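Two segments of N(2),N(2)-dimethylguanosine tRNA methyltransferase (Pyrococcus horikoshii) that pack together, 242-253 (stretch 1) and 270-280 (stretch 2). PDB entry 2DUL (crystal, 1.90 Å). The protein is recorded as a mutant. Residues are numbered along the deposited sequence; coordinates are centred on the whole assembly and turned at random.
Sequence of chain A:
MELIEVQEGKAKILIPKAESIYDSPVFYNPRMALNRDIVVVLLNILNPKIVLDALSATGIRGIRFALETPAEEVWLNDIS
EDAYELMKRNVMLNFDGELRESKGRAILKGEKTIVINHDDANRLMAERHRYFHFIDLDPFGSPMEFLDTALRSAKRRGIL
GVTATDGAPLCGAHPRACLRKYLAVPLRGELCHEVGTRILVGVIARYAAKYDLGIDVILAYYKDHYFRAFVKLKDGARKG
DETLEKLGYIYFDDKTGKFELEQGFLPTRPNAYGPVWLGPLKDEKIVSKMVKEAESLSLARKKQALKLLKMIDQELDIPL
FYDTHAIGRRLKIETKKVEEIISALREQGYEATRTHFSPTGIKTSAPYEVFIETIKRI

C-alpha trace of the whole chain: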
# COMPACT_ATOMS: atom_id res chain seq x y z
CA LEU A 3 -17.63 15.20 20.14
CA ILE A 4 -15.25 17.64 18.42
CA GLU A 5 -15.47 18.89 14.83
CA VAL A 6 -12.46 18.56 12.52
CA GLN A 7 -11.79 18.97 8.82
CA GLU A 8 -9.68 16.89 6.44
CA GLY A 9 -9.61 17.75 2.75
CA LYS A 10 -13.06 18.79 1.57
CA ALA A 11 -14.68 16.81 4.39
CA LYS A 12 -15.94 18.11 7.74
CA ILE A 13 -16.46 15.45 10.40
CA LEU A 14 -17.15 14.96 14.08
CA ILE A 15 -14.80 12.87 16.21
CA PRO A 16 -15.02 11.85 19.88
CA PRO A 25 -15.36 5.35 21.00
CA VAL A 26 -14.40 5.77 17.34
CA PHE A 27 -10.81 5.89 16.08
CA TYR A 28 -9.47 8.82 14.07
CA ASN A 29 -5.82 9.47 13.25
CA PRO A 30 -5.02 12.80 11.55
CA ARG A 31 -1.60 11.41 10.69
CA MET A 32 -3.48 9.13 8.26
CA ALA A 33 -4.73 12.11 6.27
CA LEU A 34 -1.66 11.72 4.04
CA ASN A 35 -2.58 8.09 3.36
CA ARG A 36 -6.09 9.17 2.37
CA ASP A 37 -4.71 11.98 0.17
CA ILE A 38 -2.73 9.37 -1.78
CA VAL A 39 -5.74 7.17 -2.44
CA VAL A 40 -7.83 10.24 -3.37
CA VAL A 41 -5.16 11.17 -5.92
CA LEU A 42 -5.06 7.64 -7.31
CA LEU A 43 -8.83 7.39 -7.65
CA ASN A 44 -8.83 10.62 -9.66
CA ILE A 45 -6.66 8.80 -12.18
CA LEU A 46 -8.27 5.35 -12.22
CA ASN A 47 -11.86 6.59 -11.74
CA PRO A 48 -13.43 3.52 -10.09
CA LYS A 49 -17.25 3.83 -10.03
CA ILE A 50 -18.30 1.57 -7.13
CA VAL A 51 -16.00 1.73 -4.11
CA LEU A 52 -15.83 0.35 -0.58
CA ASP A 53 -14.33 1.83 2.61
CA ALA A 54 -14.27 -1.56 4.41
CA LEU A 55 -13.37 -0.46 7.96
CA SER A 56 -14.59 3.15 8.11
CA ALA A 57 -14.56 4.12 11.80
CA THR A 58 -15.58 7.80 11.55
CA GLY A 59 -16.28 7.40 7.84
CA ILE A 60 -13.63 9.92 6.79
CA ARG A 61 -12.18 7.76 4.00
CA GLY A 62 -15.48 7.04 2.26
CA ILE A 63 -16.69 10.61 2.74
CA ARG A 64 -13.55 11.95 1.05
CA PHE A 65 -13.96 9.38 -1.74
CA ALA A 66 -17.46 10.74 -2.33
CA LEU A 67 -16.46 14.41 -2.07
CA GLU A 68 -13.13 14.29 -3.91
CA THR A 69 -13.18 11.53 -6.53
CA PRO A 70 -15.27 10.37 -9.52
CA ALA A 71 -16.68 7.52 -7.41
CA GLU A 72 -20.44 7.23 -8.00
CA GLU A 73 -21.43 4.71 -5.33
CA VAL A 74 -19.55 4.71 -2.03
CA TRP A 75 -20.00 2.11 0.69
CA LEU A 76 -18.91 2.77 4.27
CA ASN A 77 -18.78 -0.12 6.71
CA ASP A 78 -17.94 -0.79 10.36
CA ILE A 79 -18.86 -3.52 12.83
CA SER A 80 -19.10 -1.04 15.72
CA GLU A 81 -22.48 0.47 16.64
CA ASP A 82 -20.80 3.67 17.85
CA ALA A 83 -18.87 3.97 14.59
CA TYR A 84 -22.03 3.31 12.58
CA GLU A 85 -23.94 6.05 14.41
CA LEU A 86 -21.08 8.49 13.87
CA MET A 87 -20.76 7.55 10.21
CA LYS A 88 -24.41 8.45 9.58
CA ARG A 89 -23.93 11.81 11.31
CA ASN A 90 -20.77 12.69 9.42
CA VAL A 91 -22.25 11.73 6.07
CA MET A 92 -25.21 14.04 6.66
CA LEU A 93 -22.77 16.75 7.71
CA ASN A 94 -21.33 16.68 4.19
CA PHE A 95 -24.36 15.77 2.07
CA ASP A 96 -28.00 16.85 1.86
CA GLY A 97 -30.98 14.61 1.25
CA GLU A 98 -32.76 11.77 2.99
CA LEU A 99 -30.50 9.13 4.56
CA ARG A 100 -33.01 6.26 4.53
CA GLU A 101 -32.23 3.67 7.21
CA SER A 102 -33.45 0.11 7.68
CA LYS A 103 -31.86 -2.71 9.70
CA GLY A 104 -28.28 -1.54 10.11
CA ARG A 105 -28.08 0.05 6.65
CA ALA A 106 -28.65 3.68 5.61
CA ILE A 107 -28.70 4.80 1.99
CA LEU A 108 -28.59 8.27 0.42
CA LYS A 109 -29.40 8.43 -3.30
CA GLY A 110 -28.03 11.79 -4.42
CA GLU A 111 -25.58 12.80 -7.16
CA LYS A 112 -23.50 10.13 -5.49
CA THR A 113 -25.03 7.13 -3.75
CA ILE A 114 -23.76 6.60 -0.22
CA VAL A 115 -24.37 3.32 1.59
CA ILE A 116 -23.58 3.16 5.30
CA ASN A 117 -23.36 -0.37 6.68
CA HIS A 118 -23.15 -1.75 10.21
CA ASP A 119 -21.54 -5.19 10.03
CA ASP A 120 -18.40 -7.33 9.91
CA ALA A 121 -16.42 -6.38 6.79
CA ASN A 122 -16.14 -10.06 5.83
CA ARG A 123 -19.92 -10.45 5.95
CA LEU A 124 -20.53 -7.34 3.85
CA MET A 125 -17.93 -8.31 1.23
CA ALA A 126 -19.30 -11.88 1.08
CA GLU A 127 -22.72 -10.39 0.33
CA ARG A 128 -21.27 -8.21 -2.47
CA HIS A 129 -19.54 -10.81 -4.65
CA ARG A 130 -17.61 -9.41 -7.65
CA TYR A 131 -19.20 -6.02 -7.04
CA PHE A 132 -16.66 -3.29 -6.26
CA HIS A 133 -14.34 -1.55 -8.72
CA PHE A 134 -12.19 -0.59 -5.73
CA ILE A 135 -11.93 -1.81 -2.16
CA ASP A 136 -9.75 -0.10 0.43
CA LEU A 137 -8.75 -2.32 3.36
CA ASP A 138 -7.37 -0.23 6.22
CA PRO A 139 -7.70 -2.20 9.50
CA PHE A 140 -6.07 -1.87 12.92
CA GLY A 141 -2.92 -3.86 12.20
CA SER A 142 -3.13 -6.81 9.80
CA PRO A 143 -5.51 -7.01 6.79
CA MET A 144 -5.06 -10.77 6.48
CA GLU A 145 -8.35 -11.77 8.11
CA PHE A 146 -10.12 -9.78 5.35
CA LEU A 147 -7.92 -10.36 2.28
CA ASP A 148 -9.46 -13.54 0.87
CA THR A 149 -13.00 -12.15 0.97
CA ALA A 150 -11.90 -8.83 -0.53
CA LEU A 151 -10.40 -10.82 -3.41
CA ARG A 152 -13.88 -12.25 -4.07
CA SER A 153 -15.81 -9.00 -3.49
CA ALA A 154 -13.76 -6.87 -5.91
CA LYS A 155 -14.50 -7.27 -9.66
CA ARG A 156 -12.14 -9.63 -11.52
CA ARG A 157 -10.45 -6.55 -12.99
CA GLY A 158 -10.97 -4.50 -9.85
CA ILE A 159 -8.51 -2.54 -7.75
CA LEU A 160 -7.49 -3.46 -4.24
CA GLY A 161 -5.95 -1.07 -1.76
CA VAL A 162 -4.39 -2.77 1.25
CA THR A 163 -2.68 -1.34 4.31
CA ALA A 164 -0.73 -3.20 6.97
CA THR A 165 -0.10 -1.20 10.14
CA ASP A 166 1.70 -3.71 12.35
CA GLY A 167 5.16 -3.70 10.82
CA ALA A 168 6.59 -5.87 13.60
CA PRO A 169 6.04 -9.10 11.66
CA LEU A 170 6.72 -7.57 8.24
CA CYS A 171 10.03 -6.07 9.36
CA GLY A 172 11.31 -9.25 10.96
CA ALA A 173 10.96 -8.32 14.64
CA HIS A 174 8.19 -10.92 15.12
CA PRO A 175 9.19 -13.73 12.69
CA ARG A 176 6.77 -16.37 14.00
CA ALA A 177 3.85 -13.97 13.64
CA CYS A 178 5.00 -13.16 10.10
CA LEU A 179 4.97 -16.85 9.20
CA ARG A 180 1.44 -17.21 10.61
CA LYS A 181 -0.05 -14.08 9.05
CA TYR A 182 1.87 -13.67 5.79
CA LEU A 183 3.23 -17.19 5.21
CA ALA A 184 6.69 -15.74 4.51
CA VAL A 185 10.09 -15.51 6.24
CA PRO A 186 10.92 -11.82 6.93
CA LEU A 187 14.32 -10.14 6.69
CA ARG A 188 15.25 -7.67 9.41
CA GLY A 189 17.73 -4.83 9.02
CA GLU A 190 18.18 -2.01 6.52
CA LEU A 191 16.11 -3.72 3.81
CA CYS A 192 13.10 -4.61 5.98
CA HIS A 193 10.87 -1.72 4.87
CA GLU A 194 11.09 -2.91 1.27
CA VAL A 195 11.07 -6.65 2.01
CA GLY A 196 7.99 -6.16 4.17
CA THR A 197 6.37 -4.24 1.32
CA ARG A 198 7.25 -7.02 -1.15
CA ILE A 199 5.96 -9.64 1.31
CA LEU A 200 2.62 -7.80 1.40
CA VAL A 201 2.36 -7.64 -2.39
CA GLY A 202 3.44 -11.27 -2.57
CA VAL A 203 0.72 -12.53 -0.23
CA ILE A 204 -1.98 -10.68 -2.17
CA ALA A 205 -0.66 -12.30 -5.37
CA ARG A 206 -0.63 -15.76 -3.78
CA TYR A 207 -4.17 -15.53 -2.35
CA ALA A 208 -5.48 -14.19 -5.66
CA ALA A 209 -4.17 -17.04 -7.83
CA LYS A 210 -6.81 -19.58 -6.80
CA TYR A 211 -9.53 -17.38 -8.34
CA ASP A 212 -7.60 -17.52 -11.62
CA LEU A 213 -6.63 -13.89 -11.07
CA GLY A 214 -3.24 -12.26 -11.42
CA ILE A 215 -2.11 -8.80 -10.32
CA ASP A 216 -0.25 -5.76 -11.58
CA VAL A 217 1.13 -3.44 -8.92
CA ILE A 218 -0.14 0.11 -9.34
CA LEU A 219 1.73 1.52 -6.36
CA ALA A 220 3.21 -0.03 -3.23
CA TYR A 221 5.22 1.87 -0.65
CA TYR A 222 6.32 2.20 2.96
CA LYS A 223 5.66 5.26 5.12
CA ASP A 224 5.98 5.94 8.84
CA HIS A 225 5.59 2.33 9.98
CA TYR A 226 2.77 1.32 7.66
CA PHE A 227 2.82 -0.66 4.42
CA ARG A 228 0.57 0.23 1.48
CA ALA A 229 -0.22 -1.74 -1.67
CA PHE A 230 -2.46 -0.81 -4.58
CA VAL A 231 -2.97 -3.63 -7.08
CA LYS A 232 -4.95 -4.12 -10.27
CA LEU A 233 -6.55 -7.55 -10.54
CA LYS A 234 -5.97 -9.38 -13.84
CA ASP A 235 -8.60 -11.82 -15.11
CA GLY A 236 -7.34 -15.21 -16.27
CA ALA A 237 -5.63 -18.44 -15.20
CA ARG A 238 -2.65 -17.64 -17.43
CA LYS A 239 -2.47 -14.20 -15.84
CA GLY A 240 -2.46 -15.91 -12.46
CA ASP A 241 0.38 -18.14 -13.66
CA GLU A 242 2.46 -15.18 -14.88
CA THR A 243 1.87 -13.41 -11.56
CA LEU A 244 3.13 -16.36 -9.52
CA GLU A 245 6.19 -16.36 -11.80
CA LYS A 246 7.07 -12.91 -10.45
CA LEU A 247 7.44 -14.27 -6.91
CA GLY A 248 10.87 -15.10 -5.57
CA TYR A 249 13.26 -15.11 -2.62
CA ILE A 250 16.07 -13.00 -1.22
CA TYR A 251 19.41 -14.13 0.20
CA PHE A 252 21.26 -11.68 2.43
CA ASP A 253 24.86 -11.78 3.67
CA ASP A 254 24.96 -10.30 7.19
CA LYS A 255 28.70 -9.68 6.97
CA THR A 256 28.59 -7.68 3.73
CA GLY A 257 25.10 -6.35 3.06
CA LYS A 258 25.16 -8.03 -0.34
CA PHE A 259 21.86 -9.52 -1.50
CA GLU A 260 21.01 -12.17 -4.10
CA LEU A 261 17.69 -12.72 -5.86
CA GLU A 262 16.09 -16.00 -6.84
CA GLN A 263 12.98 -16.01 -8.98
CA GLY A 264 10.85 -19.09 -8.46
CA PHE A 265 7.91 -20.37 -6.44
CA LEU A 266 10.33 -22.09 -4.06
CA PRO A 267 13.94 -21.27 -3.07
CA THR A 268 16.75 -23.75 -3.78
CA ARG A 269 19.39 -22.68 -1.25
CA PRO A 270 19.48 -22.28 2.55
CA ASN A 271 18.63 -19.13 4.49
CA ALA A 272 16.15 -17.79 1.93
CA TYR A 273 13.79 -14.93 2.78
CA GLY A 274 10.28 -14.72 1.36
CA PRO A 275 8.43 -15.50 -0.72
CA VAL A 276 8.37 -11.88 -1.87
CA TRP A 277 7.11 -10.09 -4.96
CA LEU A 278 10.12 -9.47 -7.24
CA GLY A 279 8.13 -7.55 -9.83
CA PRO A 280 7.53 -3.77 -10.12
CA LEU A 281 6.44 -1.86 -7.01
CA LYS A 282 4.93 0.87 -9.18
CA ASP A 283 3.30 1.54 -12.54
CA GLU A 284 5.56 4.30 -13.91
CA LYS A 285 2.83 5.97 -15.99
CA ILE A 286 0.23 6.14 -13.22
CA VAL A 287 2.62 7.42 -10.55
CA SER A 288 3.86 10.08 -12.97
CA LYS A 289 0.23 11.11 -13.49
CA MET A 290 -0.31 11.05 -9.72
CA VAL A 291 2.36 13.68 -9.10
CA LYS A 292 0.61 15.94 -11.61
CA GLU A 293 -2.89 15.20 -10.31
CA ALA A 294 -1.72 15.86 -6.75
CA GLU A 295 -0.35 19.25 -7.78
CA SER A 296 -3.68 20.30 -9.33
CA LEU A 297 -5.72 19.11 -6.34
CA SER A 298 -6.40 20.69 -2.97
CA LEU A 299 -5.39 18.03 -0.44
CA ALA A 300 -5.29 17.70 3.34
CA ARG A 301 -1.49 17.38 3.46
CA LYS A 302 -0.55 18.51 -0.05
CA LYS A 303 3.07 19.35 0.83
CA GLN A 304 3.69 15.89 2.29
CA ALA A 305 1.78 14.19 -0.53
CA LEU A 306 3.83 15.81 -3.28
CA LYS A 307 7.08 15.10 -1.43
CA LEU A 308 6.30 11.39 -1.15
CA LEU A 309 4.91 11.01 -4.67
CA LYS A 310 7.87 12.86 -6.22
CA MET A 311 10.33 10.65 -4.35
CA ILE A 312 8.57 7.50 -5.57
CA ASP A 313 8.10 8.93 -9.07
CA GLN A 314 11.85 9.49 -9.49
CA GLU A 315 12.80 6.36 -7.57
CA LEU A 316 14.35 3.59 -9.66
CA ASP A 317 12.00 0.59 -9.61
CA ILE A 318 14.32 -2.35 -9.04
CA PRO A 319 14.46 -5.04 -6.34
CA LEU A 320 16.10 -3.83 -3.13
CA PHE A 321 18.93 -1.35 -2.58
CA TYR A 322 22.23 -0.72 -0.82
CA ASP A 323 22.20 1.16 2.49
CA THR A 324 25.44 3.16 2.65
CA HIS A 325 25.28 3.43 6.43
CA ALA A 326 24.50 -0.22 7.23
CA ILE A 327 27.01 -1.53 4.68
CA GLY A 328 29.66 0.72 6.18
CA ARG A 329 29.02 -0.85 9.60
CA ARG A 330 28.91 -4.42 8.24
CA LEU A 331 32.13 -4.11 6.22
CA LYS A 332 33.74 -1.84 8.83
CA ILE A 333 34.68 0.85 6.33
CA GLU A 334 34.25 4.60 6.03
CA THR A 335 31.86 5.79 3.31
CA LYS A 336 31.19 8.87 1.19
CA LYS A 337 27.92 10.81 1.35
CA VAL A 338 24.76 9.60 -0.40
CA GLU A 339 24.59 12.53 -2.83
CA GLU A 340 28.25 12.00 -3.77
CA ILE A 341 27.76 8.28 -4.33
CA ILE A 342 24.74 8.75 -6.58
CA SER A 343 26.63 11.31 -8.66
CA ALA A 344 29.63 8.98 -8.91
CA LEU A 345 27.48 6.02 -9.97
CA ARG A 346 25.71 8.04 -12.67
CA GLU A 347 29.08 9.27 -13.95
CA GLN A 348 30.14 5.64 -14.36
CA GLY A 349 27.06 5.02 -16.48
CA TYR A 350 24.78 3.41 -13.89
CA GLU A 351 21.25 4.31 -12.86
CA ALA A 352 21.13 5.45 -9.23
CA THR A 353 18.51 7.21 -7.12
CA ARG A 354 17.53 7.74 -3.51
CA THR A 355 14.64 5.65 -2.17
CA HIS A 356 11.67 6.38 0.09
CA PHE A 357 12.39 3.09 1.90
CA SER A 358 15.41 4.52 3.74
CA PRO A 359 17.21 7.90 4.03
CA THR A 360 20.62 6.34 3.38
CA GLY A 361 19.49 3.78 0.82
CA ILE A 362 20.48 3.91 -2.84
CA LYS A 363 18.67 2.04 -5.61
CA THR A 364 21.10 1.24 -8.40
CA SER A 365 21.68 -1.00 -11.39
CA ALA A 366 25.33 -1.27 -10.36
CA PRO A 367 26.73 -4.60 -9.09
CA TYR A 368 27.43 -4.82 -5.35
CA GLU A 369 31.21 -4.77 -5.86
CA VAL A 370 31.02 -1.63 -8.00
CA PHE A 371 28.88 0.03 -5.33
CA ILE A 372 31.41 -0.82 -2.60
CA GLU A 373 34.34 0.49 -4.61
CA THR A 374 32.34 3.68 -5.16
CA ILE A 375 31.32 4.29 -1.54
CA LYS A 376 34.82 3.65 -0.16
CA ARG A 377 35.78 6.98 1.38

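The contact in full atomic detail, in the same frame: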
# COMPACT_ATOMS: atom_id res chain seq x y z
N GLU A 242 1.40 -16.16 -14.65
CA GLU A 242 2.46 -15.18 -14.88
C GLU A 242 2.74 -14.37 -13.62
O GLU A 242 3.87 -13.94 -13.39
CB GLU A 242 2.06 -14.23 -16.02
CG GLU A 242 1.80 -14.95 -17.33
CD GLU A 242 1.27 -14.04 -18.41
OE1 GLU A 242 0.24 -13.36 -18.18
OE2 GLU A 242 1.87 -13.99 -19.51
N THR A 243 1.71 -14.16 -12.81
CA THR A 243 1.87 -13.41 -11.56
C THR A 243 2.70 -14.23 -10.58
O THR A 243 3.64 -13.71 -9.98
CB THR A 243 0.49 -13.07 -10.95
OG1 THR A 243 -0.24 -12.25 -11.87
CG2 THR A 243 0.64 -12.32 -9.63
N LEU A 244 2.37 -15.51 -10.43
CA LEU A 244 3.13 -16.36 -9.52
C LEU A 244 4.58 -16.47 -9.98
O LEU A 244 5.48 -16.68 -9.17
CB LEU A 244 2.49 -17.75 -9.42
CG LEU A 244 1.11 -17.85 -8.76
CD1 LEU A 244 0.67 -19.31 -8.69
CD2 LEU A 244 1.16 -17.24 -7.36
N GLU A 245 4.82 -16.30 -11.28
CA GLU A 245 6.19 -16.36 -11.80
C GLU A 245 7.01 -15.14 -11.40
O GLU A 245 8.23 -15.12 -11.59
CB GLU A 245 6.18 -16.48 -13.33
CG GLU A 245 5.91 -17.89 -13.83
CD GLU A 245 5.82 -17.96 -15.35
OE1 GLU A 245 5.68 -19.09 -15.88
OE2 GLU A 245 5.88 -16.90 -16.01
N LYS A 246 6.36 -14.11 -10.86
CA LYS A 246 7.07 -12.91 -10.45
C LYS A 246 7.46 -12.97 -8.98
O LYS A 246 8.08 -12.04 -8.45
CB LYS A 246 6.23 -11.67 -10.74
CG LYS A 246 6.00 -11.45 -12.23
CD LYS A 246 5.34 -10.12 -12.51
CE LYS A 246 5.11 -9.91 -14.00
NZ LYS A 246 4.51 -8.58 -14.30
N LEU A 247 7.10 -14.07 -8.32
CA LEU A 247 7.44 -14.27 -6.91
C LEU A 247 8.87 -14.80 -6.85
O LEU A 247 9.38 -15.37 -7.82
CB LEU A 247 6.50 -15.29 -6.26
CG LEU A 247 5.04 -14.91 -6.03
CD1 LEU A 247 4.27 -16.12 -5.50
CD2 LEU A 247 4.96 -13.76 -5.03
N GLY A 248 9.52 -14.62 -5.71
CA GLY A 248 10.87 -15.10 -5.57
C GLY A 248 11.36 -15.00 -4.14
O GLY A 248 10.56 -14.77 -3.23
N TYR A 249 12.66 -15.16 -3.95
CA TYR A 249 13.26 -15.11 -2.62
C TYR A 249 14.51 -14.25 -2.60
O TYR A 249 15.10 -13.98 -3.64
CB TYR A 249 13.59 -16.53 -2.15
CG TYR A 249 12.36 -17.40 -2.04
CD1 TYR A 249 11.78 -17.96 -3.19
CD2 TYR A 249 11.72 -17.59 -0.82
CE1 TYR A 249 10.58 -18.67 -3.11
CE2 TYR A 249 10.52 -18.28 -0.73
CZ TYR A 249 9.95 -18.82 -1.88
OH TYR A 249 8.76 -19.48 -1.80
N ILE A 250 14.90 -13.83 -1.41
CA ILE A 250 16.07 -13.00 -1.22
C ILE A 250 17.06 -13.69 -0.29
O ILE A 250 16.66 -14.33 0.69
CB ILE A 250 15.70 -11.65 -0.57
CG1 ILE A 250 14.75 -10.87 -1.48
CG2 ILE A 250 16.97 -10.85 -0.27
CD1 ILE A 250 13.99 -9.78 -0.76
N TYR A 251 18.34 -13.58 -0.61
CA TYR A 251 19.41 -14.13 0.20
C TYR A 251 20.19 -12.90 0.62
O TYR A 251 20.44 -12.00 -0.18
CB TYR A 251 20.26 -15.08 -0.64
CG TYR A 251 19.49 -16.31 -1.06
CD1 TYR A 251 19.31 -17.38 -0.17
CD2 TYR A 251 18.92 -16.40 -2.33
CE1 TYR A 251 18.58 -18.50 -0.54
CE2 TYR A 251 18.18 -17.52 -2.71
CZ TYR A 251 18.02 -18.57 -1.80
OH TYR A 251 17.29 -19.68 -2.16
N PHE A 252 20.57 -12.85 1.89
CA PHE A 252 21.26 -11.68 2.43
C PHE A 252 22.48 -12.08 3.25
O PHE A 252 22.39 -12.93 4.13
CB PHE A 252 20.28 -10.89 3.30
CG PHE A 252 20.82 -9.59 3.81
CD1 PHE A 252 20.88 -8.47 2.98
CD2 PHE A 252 21.23 -9.47 5.14
CE1 PHE A 252 21.35 -7.25 3.47
CE2 PHE A 252 21.69 -8.25 5.63
CZ PHE A 252 21.75 -7.14 4.80
N ASP A 253 23.63 -11.48 2.94
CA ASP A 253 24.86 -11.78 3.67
C ASP A 253 25.01 -10.76 4.79
O ASP A 253 25.26 -9.59 4.53
CB ASP A 253 26.07 -11.69 2.74
CG ASP A 253 27.34 -12.27 3.37
OD1 ASP A 253 27.50 -12.19 4.61
OD2 ASP A 253 28.18 -12.79 2.61
N PRO A 270 19.83 -22.60 1.16
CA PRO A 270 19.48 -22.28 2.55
C PRO A 270 19.43 -20.80 2.89
O PRO A 270 19.98 -19.95 2.17
CB PRO A 270 20.53 -23.05 3.35
CG PRO A 270 21.72 -23.05 2.45
CD PRO A 270 21.12 -23.31 1.08
N ASN A 271 18.75 -20.49 4.00
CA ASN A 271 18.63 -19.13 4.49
C ASN A 271 17.90 -18.16 3.57
O ASN A 271 18.23 -16.98 3.53
CB ASN A 271 20.02 -18.58 4.82
CG ASN A 271 20.75 -19.44 5.85
OD1 ASN A 271 20.19 -19.78 6.89
ND2 ASN A 271 22.00 -19.78 5.56
N ALA A 272 16.91 -18.65 2.83
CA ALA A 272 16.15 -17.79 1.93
C ALA A 272 15.09 -17.00 2.68
O ALA A 272 14.53 -17.47 3.68
CB ALA A 272 15.48 -18.62 0.83
N TYR A 273 14.81 -15.79 2.20
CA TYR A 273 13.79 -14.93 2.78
C TYR A 273 12.66 -14.78 1.77
O TYR A 273 12.91 -14.62 0.57
CB TYR A 273 14.38 -13.55 3.09
CG TYR A 273 15.43 -13.60 4.17
CD1 TYR A 273 15.08 -13.59 5.52
CD2 TYR A 273 16.79 -13.68 3.83
CE1 TYR A 273 16.05 -13.66 6.51
CE2 TYR A 273 17.76 -13.75 4.83
CZ TYR A 273 17.38 -13.74 6.16
OH TYR A 273 18.34 -13.79 7.15
N GLY A 274 11.43 -14.83 2.25
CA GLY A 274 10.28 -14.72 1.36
C GLY A 274 9.26 -15.82 1.60
O GLY A 274 9.25 -16.43 2.66
N PRO A 275 8.43 -16.14 0.60
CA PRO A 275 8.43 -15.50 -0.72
C PRO A 275 8.07 -14.02 -0.73
O PRO A 275 7.31 -13.54 0.11
CB PRO A 275 7.43 -16.35 -1.51
CG PRO A 275 6.44 -16.77 -0.46
CD PRO A 275 7.36 -17.15 0.70
N VAL A 276 8.64 -13.30 -1.69
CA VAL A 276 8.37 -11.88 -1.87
C VAL A 276 8.07 -11.63 -3.34
O VAL A 276 8.40 -12.45 -4.20
CB VAL A 276 9.58 -10.99 -1.49
CG1 VAL A 276 9.92 -11.15 -0.01
CG2 VAL A 276 10.78 -11.36 -2.37
N TRP A 277 7.42 -10.51 -3.60
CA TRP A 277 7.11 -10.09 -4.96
C TRP A 277 8.43 -9.51 -5.49
O TRP A 277 9.03 -8.66 -4.83
CB TRP A 277 6.03 -9.01 -4.93
CG TRP A 277 5.72 -8.37 -6.24
CD1 TRP A 277 6.09 -7.13 -6.65
CD2 TRP A 277 4.91 -8.92 -7.28
NE1 TRP A 277 5.55 -6.86 -7.89
CE2 TRP A 277 4.83 -7.95 -8.30
CE3 TRP A 277 4.25 -10.14 -7.46
CZ2 TRP A 277 4.10 -8.15 -9.48
CZ3 TRP A 277 3.52 -10.35 -8.64
CH2 TRP A 277 3.46 -9.35 -9.63
N LEU A 278 8.89 -9.98 -6.65
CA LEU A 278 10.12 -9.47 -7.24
C LEU A 278 9.81 -8.63 -8.48
O LEU A 278 10.71 -8.23 -9.22
CB LEU A 278 11.07 -10.61 -7.63
CG LEU A 278 11.70 -11.42 -6.49
CD1 LEU A 278 12.64 -12.47 -7.06
CD2 LEU A 278 12.46 -10.48 -5.56
N GLY A 279 8.53 -8.36 -8.69
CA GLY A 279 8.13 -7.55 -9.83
C GLY A 279 8.16 -6.07 -9.49
O GLY A 279 8.73 -5.69 -8.46
N PRO A 280 7.57 -5.22 -10.33
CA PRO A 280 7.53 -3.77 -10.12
C PRO A 280 6.76 -3.39 -8.86
O PRO A 280 5.80 -4.08 -8.49
CB PRO A 280 6.82 -3.24 -11.37
CG PRO A 280 7.09 -4.32 -12.41
CD PRO A 280 6.93 -5.58 -11.61
O HOH W 1 20.41 -15.42 3.33
O HOH W 2 20.66 -12.73 6.60

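The contact is a short antiparallel pairing of two strands, entered from the end of a helix and interrupted by a bulge. Of the helical residues, T243 alone reaches across: its CG2 lies 3.6 Å from W277 CZ3, so the methyl group packs against the rim of the indole. The chain then reverses through a type I turn from L244 to L247, closed by L247 N donating to L244 O at 3.2 Å, and this turn delivers K246 to the partner strand.

K246 serves the contact twice. Its carbonyl O accepts from L278 N at 2.9 Å, the first of five backbone hydrogen bonds across the pair. Its aliphatic chain is extended beside the tryptophan, with CB 4.0 Å from the centroid of the six-membered ring of W277 and over its face, a CH-pi contact, while CD comes within 3.5 Å of W277 CH2. The indole is itself held from within its own stretch, W277 NE1 donating to P280 O at 2.9 Å, so the surface that receives the lysine is anchored.

L247 and W277 form a non-hydrogen-bonded pair, and their side chains leave the sheet on the same face; L247 CD2 sits at the indole edge, 4.4 Å from CE3 of W277. Next comes G248, paired with V276 through two reciprocal bonds: G248 N to V276 O and V276 N to G248 O, each 2.9 Å. The absence of a side chain matters here. L278 CD1 lies 3.5 Å from G248 CA, and a CB built on this glycine would fall 2.1 Å from that methyl, a plain clash. The leucine occupies the space that the glycine leaves.

Beyond G248 the register slips by one residue, a beta bulge that falls where the partner strand carries G274 and the cis peptide before P275. Y249 fills this irregular region. Its CA approaches Y273 O at 3.2 Å, a CA-H...O contact, and its ring reaches P275, with CE2 3.3 Å from P275 N and OH 3.4 Å from P275 CB. G274 has backbone angles that by themselves call for glycine, and a CB there would also be tight against Y249 CD2, at 3.1 Å.

Regular pairing resumes at I250, where I250 N donates to Y273 O at 2.9 Å and Y273 N to I250 O at 2.8 Å. The I250 side chain shares a face with those of Y273 and V276, and its CD1 packs 3.9 Å from V276 CG2.

Y251 starts away from the partner at CA-to-CB, yet its ring returns, placing CE1 3.4 Å from A272 CB and 3.4 Å from P270 O, the latter at the ring edge. At F252 direct pairing gives way to water. One water accepts from F252 N at 3.0 Å and donates to N271 O at 2.7 Å; another donates to F252 O at 3.0 Å and accepts from Y273 OH at 2.6 Å.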